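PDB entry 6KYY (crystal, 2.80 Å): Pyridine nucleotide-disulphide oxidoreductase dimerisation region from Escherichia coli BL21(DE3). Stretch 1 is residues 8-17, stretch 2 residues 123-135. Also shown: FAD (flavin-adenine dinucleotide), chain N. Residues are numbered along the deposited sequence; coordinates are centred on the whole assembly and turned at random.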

ATOM      1  N   MET B   8     -42.129  18.328 -13.078  1.00 25.09           N
ATOM      2  CA  MET B   8     -41.895  19.047 -11.829  1.00 54.44           C
ATOM      3  C   MET B   8     -41.484  20.495 -12.081  1.00 36.40           C
ATOM      4  O   MET B   8     -41.873  21.099 -13.077  1.00 35.55           O
ATOM      5  N   ASN B   9     -40.692  21.047 -11.169  1.00 39.52           N
ATOM      6  CA  ASN B   9     -40.179  22.397 -11.327  1.00 48.74           C
ATOM      7  C   ASN B   9     -38.939  22.361 -12.217  1.00 46.84           C
ATOM      8  O   ASN B   9     -38.588  21.326 -12.790  1.00 48.45           O
ATOM      9  N   LYS B  10     -38.262  23.497 -12.345  1.00 35.80           N
ATOM     10  CA  LYS B  10     -36.978  23.547 -13.026  1.00 40.93           C
ATOM     11  C   LYS B  10     -35.857  23.434 -12.001  1.00 28.65           C
ATOM     12  O   LYS B  10     -35.818  24.189 -11.024  1.00 37.86           O
ATOM     13  N   TYR B  11     -34.948  22.493 -12.228  1.00 26.29           N
ATOM     14  CA  TYR B  11     -33.816  22.294 -11.338  1.00 32.98           C
ATOM     15  C   TYR B  11     -32.665  23.202 -11.747  1.00 33.33           C
ATOM     16  O   TYR B  11     -32.374  23.358 -12.936  1.00 31.92           O
ATOM     17  N   GLN B  12     -32.018  23.810 -10.750  1.00 30.66           N
ATOM     18  CA  GLN B  12     -30.834  24.615 -11.028  1.00 26.47           C
ATOM     19  C   GLN B  12     -29.722  23.771 -11.634  1.00 33.31           C
ATOM     20  O   GLN B  12     -28.892  24.286 -12.393  1.00 29.82           O
ATOM     21  N   ALA B  13     -29.695  22.477 -11.320  1.00 19.90           N
ATOM     22  CA  ALA B  13     -28.721  21.551 -11.875  1.00 10.68           C
ATOM     23  C   ALA B  13     -29.390  20.204 -12.095  1.00 14.10           C
ATOM     24  O   ALA B  13     -30.087  19.704 -11.207  1.00 14.90           O
ATOM     25  N   VAL B  14     -29.188  19.629 -13.277  1.00 16.28           N
ATOM     26  CA  VAL B  14     -29.672  18.292 -13.602  1.00 10.77           C
ATOM     27  C   VAL B  14     -28.477  17.464 -14.049  1.00 17.03           C
ATOM     28  O   VAL B  14     -27.795  17.822 -15.017  1.00 16.43           O
ATOM     29  N   ILE B  15     -28.222  16.366 -13.345  1.00 19.88           N
ATOM     30  CA  ILE B  15     -27.122  15.461 -13.655  1.00 14.15           C
ATOM     31  C   ILE B  15     -27.701  14.200 -14.278  1.00 16.90           C
ATOM     32  O   ILE B  15     -28.735  13.692 -13.830  1.00 17.88           O
ATOM     33  N   ILE B  16     -27.038  13.702 -15.322  1.00 16.55           N
ATOM     34  CA  ILE B  16     -27.515  12.535 -16.055  1.00 20.42           C
ATOM     35  C   ILE B  16     -26.591  11.352 -15.799  1.00 24.81           C
ATOM     36  O   ILE B  16     -25.577  11.183 -16.486  1.00 19.85           O
ATOM     37  N   GLY B  17     -26.936  10.523 -14.817  1.00 18.91           N
ATOM     38  CA  GLY B  17     -26.132   9.364 -14.486  1.00 11.17           C
ATOM     39  C   GLY B  17     -25.564   9.420 -13.084  1.00 18.44           C
ATOM     40  O   GLY B  17     -25.245  10.501 -12.579  1.00 28.23           O
ATOM     41  N   LEU B 123     -41.706  11.329 -18.117  1.00 16.81           N
ATOM     42  CA  LEU B 123     -41.681  12.603 -17.414  1.00 21.35           C
ATOM     43  C   LEU B 123     -40.813  13.583 -18.193  1.00 21.88           C
ATOM     44  O   LEU B 123     -39.994  13.191 -19.029  1.00 31.79           O
ATOM     45  N   GLU B 124     -40.992  14.869 -17.902  1.00 19.30           N
ATOM     46  CA  GLU B 124     -40.216  15.936 -18.518  1.00 13.00           C
ATOM     47  C   GLU B 124     -39.526  16.741 -17.426  1.00 15.29           C
ATOM     48  O   GLU B 124     -40.171  17.164 -16.460  1.00 11.60           O
ATOM     49  N   ILE B 125     -38.220  16.950 -17.579  1.00 15.06           N
ATOM     50  CA  ILE B 125     -37.388  17.562 -16.550  1.00 19.00           C
ATOM     51  C   ILE B 125     -36.570  18.681 -17.180  1.00 27.18           C
ATOM     52  O   ILE B 125     -35.902  18.468 -18.198  1.00 22.11           O
ATOM     53  N   HIS B 126     -36.616  19.864 -16.571  1.00 28.39           N
ATOM     54  CA  HIS B 126     -35.911  21.036 -17.067  1.00 39.80           C
ATOM     55  C   HIS B 126     -34.726  21.365 -16.169  1.00 37.18           C
ATOM     56  O   HIS B 126     -34.729  21.063 -14.971  1.00 26.73           O
ATOM     57  N   GLY B 127     -33.715  22.000 -16.757  1.00 30.38           N
ATOM     58  CA  GLY B 127     -32.522  22.348 -16.013  1.00 23.39           C
ATOM     59  C   GLY B 127     -31.875  23.655 -16.422  1.00 29.69           C
ATOM     60  O   GLY B 127     -31.624  23.890 -17.607  1.00 28.20           O
ATOM     61  N   GLU B 128     -31.608  24.520 -15.438  1.00 28.69           N
ATOM     62  CA  GLU B 128     -30.812  25.715 -15.697  1.00 27.64           C
ATOM     63  C   GLU B 128     -29.419  25.339 -16.183  1.00 35.88           C
ATOM     64  O   GLU B 128     -28.889  25.953 -17.117  1.00 20.15           O
ATOM     65  N   LYS B 129     -28.810  24.338 -15.552  1.00 17.69           N
ATOM     66  CA  LYS B 129     -27.564  23.737 -15.998  1.00 15.58           C
ATOM     67  C   LYS B 129     -27.743  22.228 -16.017  1.00 15.77           C
ATOM     68  O   LYS B 129     -28.427  21.668 -15.155  1.00 24.34           O
ATOM     69  N   ILE B 130     -27.143  21.571 -17.005  1.00 21.90           N
ATOM     70  CA  ILE B 130     -27.231  20.122 -17.146  1.00 28.98           C
ATOM     71  C   ILE B 130     -25.824  19.561 -17.285  1.00 25.77           C
ATOM     72  O   ILE B 130     -24.982  20.131 -17.987  1.00 29.60           O
ATOM     73  N   PHE B 131     -25.569  18.439 -16.613  1.00 22.27           N
ATOM     74  CA  PHE B 131     -24.241  17.837 -16.541  1.00 15.68           C
ATOM     75  C   PHE B 131     -24.332  16.394 -17.020  1.00 18.90           C
ATOM     76  O   PHE B 131     -24.987  15.564 -16.381  1.00 19.37           O
ATOM     77  N   ILE B 132     -23.674  16.099 -18.137  1.00 12.77           N
ATOM     78  CA  ILE B 132     -23.703  14.762 -18.723  1.00  7.75           C
ATOM     79  C   ILE B 132     -22.678  13.887 -18.010  1.00 14.82           C
ATOM     80  O   ILE B 132     -21.491  14.223 -17.953  1.00 21.46           O
ATOM     81  N   ASN B 133     -23.135  12.756 -17.474  1.00 25.27           N
ATOM     82  CA  ASN B 133     -22.297  11.856 -16.688  1.00 16.33           C
ATOM     83  C   ASN B 133     -22.695  10.406 -16.937  1.00 15.97           C
ATOM     84  O   ASN B 133     -22.814   9.606 -16.004  1.00 19.95           O
ATOM     85  N   THR B 134     -22.901  10.044 -18.204  1.00 13.84           N
ATOM     86  CA  THR B 134     -23.440   8.734 -18.546  1.00 14.87           C
ATOM     87  C   THR B 134     -22.384   7.639 -18.632  1.00 13.44           C
ATOM     88  O   THR B 134     -22.747   6.460 -18.684  1.00 21.99           O
ATOM     89  N   GLY B 135     -21.099   7.989 -18.654  1.00 13.39           N
ATOM     90  CA  GLY B 135     -20.083   6.956 -18.686  1.00 11.80           C
ATOM     91  C   GLY B 135     -19.966   6.292 -20.049  1.00 16.40           C
ATOM     92  O   GLY B 135     -20.310   6.865 -21.088  1.00 14.21           O
TER

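Strand 13-16 runs parallel to strand 130-132, and every hydrogen bond between the stretches joins backbone atoms. Together they bury 922 Å². Between strand 13-16 and strand 130-132 the bonds alternate as in a parallel sheet. Val-14 N gives a hydrogen bond to Lys-129 O (2.9 Å), and Val-14 O accepts one from Phe-131 N (2.8 Å). Ile-16 N then bonds to Phe-131 O (3.0 Å). Asn-133 N reaches Ile-16 O at 3.1 Å, but the angle is bent and the bond is weak. Thr-134 N lies 3.4 Å from the same Ile-16 O, at too poor an angle to bond.

The pattern continues before the corner in each stretch. Tyr-11 N bonds to His-126 O (3.1 Å), and Glu-128 N bonds to Tyr-11 O (2.9 Å). At the corner, Lys-129 N makes a weak bond to Gln-12 O (3.2 Å). Four acceptors also take a CA-H...O contact: Gly-127 CA is 3.2 Å from Tyr-11 O, Ala-13 CA is 3.3 Å from Lys-129 O, Ile-130 CA is 3.2 Å from Val-14 O, and Ile-15 CA is 3.5 Å from Phe-131 O.

The side chains of the central strands fall on two faces. Val-14, Ile-16, Ile-130 and Ile-132 share one. Val-14 is t, and its CG2 sits 3.4 Å from His-126 O and 3.6 Å from Gly-127 CA. Gly-127 leaves room for it: an ideal CB there would clash with Val-14 CG2 at 2.8 Å. Ile-16 is m, then t. Its CD1 packs on Ile-130 CG2 at 3.7 Å, and its CG2 meets Thr-134 CG2 at 3.7 Å. Ile-130 and Ile-132 are both m, then t.

The other face carries Ala-13, Ile-15 and Phe-131. Phe-131, with chi1 m, receives Ala-13 CB at its ring edge, 3.5 Å from Phe-131 CE1. Ile-15 CG1 approaches Phe-131 CD1 at 4.0 Å.

Before the corner, Tyr-11, also m, places CD2 3.9 Å from Ile-125 CG2. Its OH is hydrogen-bonded elsewhere in the structure.

Charged and polar side chains gather near the exposed end. Lys-10 has chi1 t, and its CG lies 3.6 Å from His-126 CB. Its NZ forms a long salt bridge with Glu-128 OE1 at 3.8 Å. Gln-12 is m, then t; its CG lies 3.3 Å from Glu-128 OE2, while its OE1 is satisfied elsewhere. His-126 ND1 also has a partner elsewhere.

At the other end the contact meets FAD. Asn-133, with chi1 t, points toward stretch 1, and its CB is 4.2 Å from Ile-15 CG2. Its ND2 gives a weak hydrogen bond to FAD O1P at 3.4 Å. Thr-134 is p, with OG1 bonded elsewhere. Gly-17 CA comes within 3.3 Å of FAD O4B. An ideal CB on Gly-17 would lie 2.3 Å from Asn-133 O, a clash. Gly-135 CA is 3.4 Å from FAD O1A, and an ideal CB there would clash with that oxygen at 2.0 Å.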

ATOM      1  CB  MET B   8     -40.816  18.346 -11.001  1.00 45.53           C
ATOM      2  CG  MET B   8     -41.242  17.020 -10.402  1.00 45.69           C
ATOM      3  SD  MET B   8     -41.495  17.097  -8.617  1.00 75.70           S
ATOM      4  CE  MET B   8     -41.361  15.364  -8.178  1.00 72.72           C
ATOM      5  CB  ASN B   9     -39.857  23.015  -9.970  1.00 51.17           C
ATOM      6  CG  ASN B   9     -41.081  23.221  -9.104  1.00 50.45           C
ATOM      7  OD1 ASN B   9     -42.217  23.018  -9.538  1.00 38.63           O
ATOM      8  ND2 ASN B   9     -40.850  23.608  -7.857  1.00 43.19           N
ATOM      9  CB  LYS B  10     -36.829  24.836 -13.834  1.00 34.68           C
ATOM     10  CG  LYS B  10     -35.702  24.782 -14.863  1.00 45.15           C
ATOM     11  CD  LYS B  10     -35.631  26.049 -15.705  1.00 28.24           C
ATOM     12  CE  LYS B  10     -35.331  27.266 -14.850  1.00 28.88           C
ATOM     13  NZ  LYS B  10     -35.028  28.464 -15.679  1.00 54.44           N
ATOM     14  CB  TYR B  11     -33.363  20.834 -11.354  1.00 30.66           C
ATOM     15  CG  TYR B  11     -34.384  19.870 -10.792  1.00 31.86           C
ATOM     16  CD1 TYR B  11     -34.446  19.612  -9.430  1.00 28.29           C
ATOM     17  CD2 TYR B  11     -35.288  19.223 -11.625  1.00 22.49           C
ATOM     18  CE1 TYR B  11     -35.377  18.732  -8.912  1.00 30.18           C
ATOM     19  CE2 TYR B  11     -36.224  18.343 -11.116  1.00 23.00           C
ATOM     20  CZ  TYR B  11     -36.264  18.101  -9.760  1.00 21.90           C
ATOM     21  OH  TYR B  11     -37.193  17.226  -9.246  1.00 26.49           O
ATOM     22  CB  GLN B  12     -30.348  25.300  -9.750  1.00 32.90           C
ATOM     23  CG  GLN B  12     -31.324  26.318  -9.181  1.00 20.37           C
ATOM     24  CD  GLN B  12     -31.061  26.623  -7.720  1.00 32.93           C
ATOM     25  OE1 GLN B  12     -31.259  25.775  -6.851  1.00 24.84           O
ATOM     26  NE2 GLN B  12     -30.613  27.843  -7.441  1.00 29.84           N
ATOM     27  CB  ALA B  13     -27.508  21.397 -10.950  1.00 16.44           C
ATOM     28  CB  VAL B  14     -30.759  18.315 -14.689  1.00 17.33           C
ATOM     29  CG1 VAL B  14     -31.277  16.908 -14.944  1.00  9.99           C
ATOM     30  CG2 VAL B  14     -31.895  19.235 -14.286  1.00 22.02           C
ATOM     31  CB  ILE B  15     -26.293  15.137 -12.396  1.00  9.84           C
ATOM     32  CG1 ILE B  15     -25.636  16.409 -11.857  1.00 11.82           C
ATOM     33  CG2 ILE B  15     -25.234  14.092 -12.702  1.00 11.88           C
ATOM     34  CD1 ILE B  15     -25.649  16.514 -10.351  1.00 10.93           C
ATOM     35  CB  ILE B  16     -27.623  12.836 -17.561  1.00 10.07           C
ATOM     36  CG1 ILE B  16     -28.455  14.099 -17.791  1.00 13.08           C
ATOM     37  CG2 ILE B  16     -28.228  11.653 -18.300  1.00 10.31           C
ATOM     38  CD1 ILE B  16     -28.361  14.641 -19.196  1.00 16.57           C
ATOM     39  CB  LEU B 123     -41.137  12.473 -15.982  1.00 25.74           C
ATOM     40  CG  LEU B 123     -41.723  11.441 -15.018  1.00 41.01           C
ATOM     41  CD1 LEU B 123     -40.973  11.489 -13.693  1.00 14.17           C
ATOM     42  CD2 LEU B 123     -43.206  11.681 -14.803  1.00 48.70           C
ATOM     43  CB  GLU B 124     -41.104  16.842 -19.376  1.00 18.53           C
ATOM     44  CG  GLU B 124     -41.097  16.494 -20.858  1.00 34.61           C
ATOM     45  CD  GLU B 124     -41.942  15.272 -21.181  1.00 43.16           C
ATOM     46  OE1 GLU B 124     -42.995  15.085 -20.536  1.00 26.96           O
ATOM     47  OE2 GLU B 124     -41.552  14.499 -22.082  1.00 34.10           O
ATOM     48  CB  ILE B 125     -36.463  16.527 -15.882  1.00 24.28           C
ATOM     49  CG1 ILE B 125     -37.301  15.443 -15.199  1.00 21.23           C
ATOM     50  CG2 ILE B 125     -35.508  17.209 -14.907  1.00 23.27           C
ATOM     51  CD1 ILE B 125     -36.588  14.714 -14.096  1.00 38.57           C
ATOM     52  CB  HIS B 126     -36.845  22.247 -17.150  1.00 27.50           C
ATOM     53  CG  HIS B 126     -38.215  21.920 -17.654  1.00 31.43           C
ATOM     54  ND1 HIS B 126     -38.432  21.260 -18.844  1.00 21.43           N
ATOM     55  CD2 HIS B 126     -39.440  22.166 -17.132  1.00 23.23           C
ATOM     56  CE1 HIS B 126     -39.731  21.111 -19.033  1.00 19.27           C
ATOM     57  NE2 HIS B 126     -40.365  21.653 -18.008  1.00 35.27           N
ATOM     58  CB  GLU B 128     -30.724  26.570 -14.433  1.00 28.16           C
ATOM     59  CG  GLU B 128     -31.779  27.656 -14.327  1.00 35.51           C
ATOM     60  CD  GLU B 128     -31.886  28.227 -12.926  1.00 41.47           C
ATOM     61  OE1 GLU B 128     -32.770  29.079 -12.695  1.00 59.37           O
ATOM     62  OE2 GLU B 128     -31.087  27.822 -12.055  1.00 27.37           O
ATOM     63  CB  LYS B 129     -26.388  24.111 -15.083  1.00 21.40           C
ATOM     64  CG  LYS B 129     -26.379  25.556 -14.608  1.00 19.06           C
ATOM     65  CD  LYS B 129     -25.122  25.852 -13.805  1.00 22.77           C
ATOM     66  CE  LYS B 129     -24.963  27.340 -13.531  1.00 21.97           C
ATOM     67  NZ  LYS B 129     -25.998  28.155 -14.224  1.00 25.01           N
ATOM     68  CB  ILE B 130     -28.113  19.714 -18.345  1.00 21.78           C
ATOM     69  CG1 ILE B 130     -29.436  20.483 -18.319  1.00 33.63           C
ATOM     70  CG2 ILE B 130     -28.377  18.219 -18.328  1.00 27.91           C
ATOM     71  CD1 ILE B 130     -30.308  20.256 -19.531  1.00 26.58           C
ATOM     72  CB  PHE B 131     -23.688  17.913 -15.117  1.00 13.93           C
ATOM     73  CG  PHE B 131     -23.737  19.293 -14.519  1.00 24.87           C
ATOM     74  CD1 PHE B 131     -24.887  19.758 -13.900  1.00 23.94           C
ATOM     75  CD2 PHE B 131     -22.631  20.125 -14.573  1.00 17.81           C
ATOM     76  CE1 PHE B 131     -24.933  21.026 -13.352  1.00 19.68           C
ATOM     77  CE2 PHE B 131     -22.671  21.395 -14.025  1.00 21.64           C
ATOM     78  CZ  PHE B 131     -23.824  21.845 -13.415  1.00 25.95           C
ATOM     79  CB  ILE B 132     -23.431  14.818 -20.232  1.00  8.58           C
ATOM     80  CG1 ILE B 132     -24.558  15.569 -20.947  1.00 11.96           C
ATOM     81  CG2 ILE B 132     -23.268  13.415 -20.799  1.00 13.79           C
ATOM     82  CD1 ILE B 132     -24.508  15.461 -22.457  1.00 21.99           C
ATOM     83  CB  ASN B 133     -22.385  12.193 -15.198  1.00 14.32           C
ATOM     84  CG  ASN B 133     -21.271  11.561 -14.386  1.00 16.61           C
ATOM     85  OD1 ASN B 133     -21.382  11.421 -13.169  1.00 13.83           O
ATOM     86  ND2 ASN B 133     -20.193  11.175 -15.056  1.00 21.95           N
ATOM     87  CB  THR B 134     -24.199   8.801 -19.876  1.00 15.93           C
ATOM     88  OG1 THR B 134     -23.369   9.403 -20.875  1.00 18.24           O
ATOM     89  CG2 THR B 134     -25.471   9.619 -19.719  1.00 19.28           C
TER
HETATM   90  PA  FAD N 501     -20.184   5.930 -14.672  1.00 26.90           P
HETATM   91  O1A FAD N 501     -19.920   5.062 -15.845  1.00 24.59           O
HETATM   92  O2A FAD N 501     -19.547   5.479 -13.353  1.00 30.08           O
HETATM   93  O5B FAD N 501     -21.728   6.122 -14.465  1.00 30.02           O
HETATM   94  C5B FAD N 501     -22.663   5.870 -15.535  1.00 23.15           C
HETATM   95  C4B FAD N 501     -24.058   5.847 -14.961  1.00 30.17           C
HETATM   96  O4B FAD N 501     -24.953   6.595 -15.816  1.00 21.28           O
HETATM   97  C3B FAD N 501     -24.670   4.456 -14.796  1.00 22.16           C
HETATM   98  O3B FAD N 501     -25.304   4.335 -13.529  1.00 29.01           O
HETATM   99  C2B FAD N 501     -25.673   4.375 -15.952  1.00 14.48           C
HETATM  100  O2B FAD N 501     -26.781   3.540 -15.632  1.00 14.60           O
HETATM  101  C1B FAD N 501     -26.112   5.831 -16.062  1.00 18.94           C
HETATM  102  N9A FAD N 501     -26.647   6.203 -17.369  1.00 25.58           N
HETATM  103  C8A FAD N 501     -26.103   5.930 -18.597  1.00 25.76           C
HETATM  104  N7A FAD N 501     -26.805   6.387 -19.607  1.00 18.69           N
HETATM  105  C5A FAD N 501     -27.889   7.003 -19.000  1.00 12.42           C
HETATM  106  C6A FAD N 501     -29.007   7.686 -19.519  1.00 13.51           C
HETATM  107  N6A FAD N 501     -29.226   7.870 -20.823  1.00 21.58           N
HETATM  108  N1A FAD N 501     -29.903   8.182 -18.637  1.00 17.59           N
HETATM  109  C2A FAD N 501     -29.689   8.002 -17.331  1.00 15.74           C
HETATM  110  N3A FAD N 501     -28.676   7.377 -16.728  1.00 20.97           N
HETATM  111  C4A FAD N 501     -27.805   6.898 -17.622  1.00 21.72           C
HETATM  112  N1  FAD N 501     -11.281   2.879 -13.061  1.00 27.18           N
HETATM  113  C2  FAD N 501     -10.239   3.080 -12.200  1.00 23.07           C
HETATM  114  O2  FAD N 501      -9.887   4.217 -11.865  1.00 37.33           O
HETATM  115  N3  FAD N 501      -9.556   1.993 -11.684  1.00 14.82           N
HETATM  116  C4  FAD N 501      -9.806   0.665 -11.966  1.00 25.01           C
HETATM  117  O4  FAD N 501      -9.134  -0.217 -11.435  1.00 35.08           O
HETATM  118  C4X FAD N 501     -10.913   0.461 -12.886  1.00 21.44           C
HETATM  119  N5  FAD N 501     -11.243  -0.761 -13.183  1.00 27.83           N
HETATM  120  C5X FAD N 501     -12.301  -0.954 -14.056  1.00 30.18           C
HETATM  121  C6  FAD N 501     -12.655  -2.258 -14.399  1.00 34.83           C
HETATM  122  C7  FAD N 501     -13.711  -2.506 -15.270  1.00 52.60           C
HETATM  123  C7M FAD N 501     -14.066  -3.928 -15.618  1.00 34.20           C
HETATM  124  C8  FAD N 501     -14.429  -1.429 -15.814  1.00 32.28           C
HETATM  125  C8M FAD N 501     -15.576  -1.664 -16.759  1.00 22.13           C
HETATM  126  C9  FAD N 501     -14.078  -0.126 -15.474  1.00 25.94           C
HETATM  127  C9A FAD N 501     -13.024   0.118 -14.602  1.00 18.71           C
HETATM  128  N10 FAD N 501     -12.647   1.424 -14.232  1.00 19.12           N
HETATM  129  C10 FAD N 501     -11.593   1.633 -13.377  1.00 18.83           C
HETATM  130  C1' FAD N 501     -13.355   2.592 -14.776  1.00 26.43           C
HETATM  131  C2' FAD N 501     -14.487   3.084 -13.879  1.00 19.15           C
HETATM  132  O2' FAD N 501     -15.503   2.087 -13.771  1.00 27.12           O
HETATM  133  C3' FAD N 501     -15.092   4.351 -14.487  1.00 23.91           C
HETATM  134  O3' FAD N 501     -14.074   5.062 -15.182  1.00 21.95           O
HETATM  135  C4' FAD N 501     -15.744   5.288 -13.470  1.00 30.64           C
HETATM  136  O4' FAD N 501     -16.926   4.678 -12.950  1.00 41.87           O
HETATM  137  C5' FAD N 501     -16.065   6.649 -14.051  1.00 21.92           C
HETATM  138  O5' FAD N 501     -17.353   6.593 -14.698  1.00 20.19           O
HETATM  139  P   FAD N 501     -18.186   7.902 -14.973  1.00 20.18           P
HETATM  140  O1P FAD N 501     -18.015   8.876 -13.803  1.00 16.75           O
HETATM  141  O2P FAD N 501     -17.846   8.465 -16.297  1.00 38.20           O
HETATM  142  O3P FAD N 501     -19.693   7.408 -14.968  1.00 30.22           O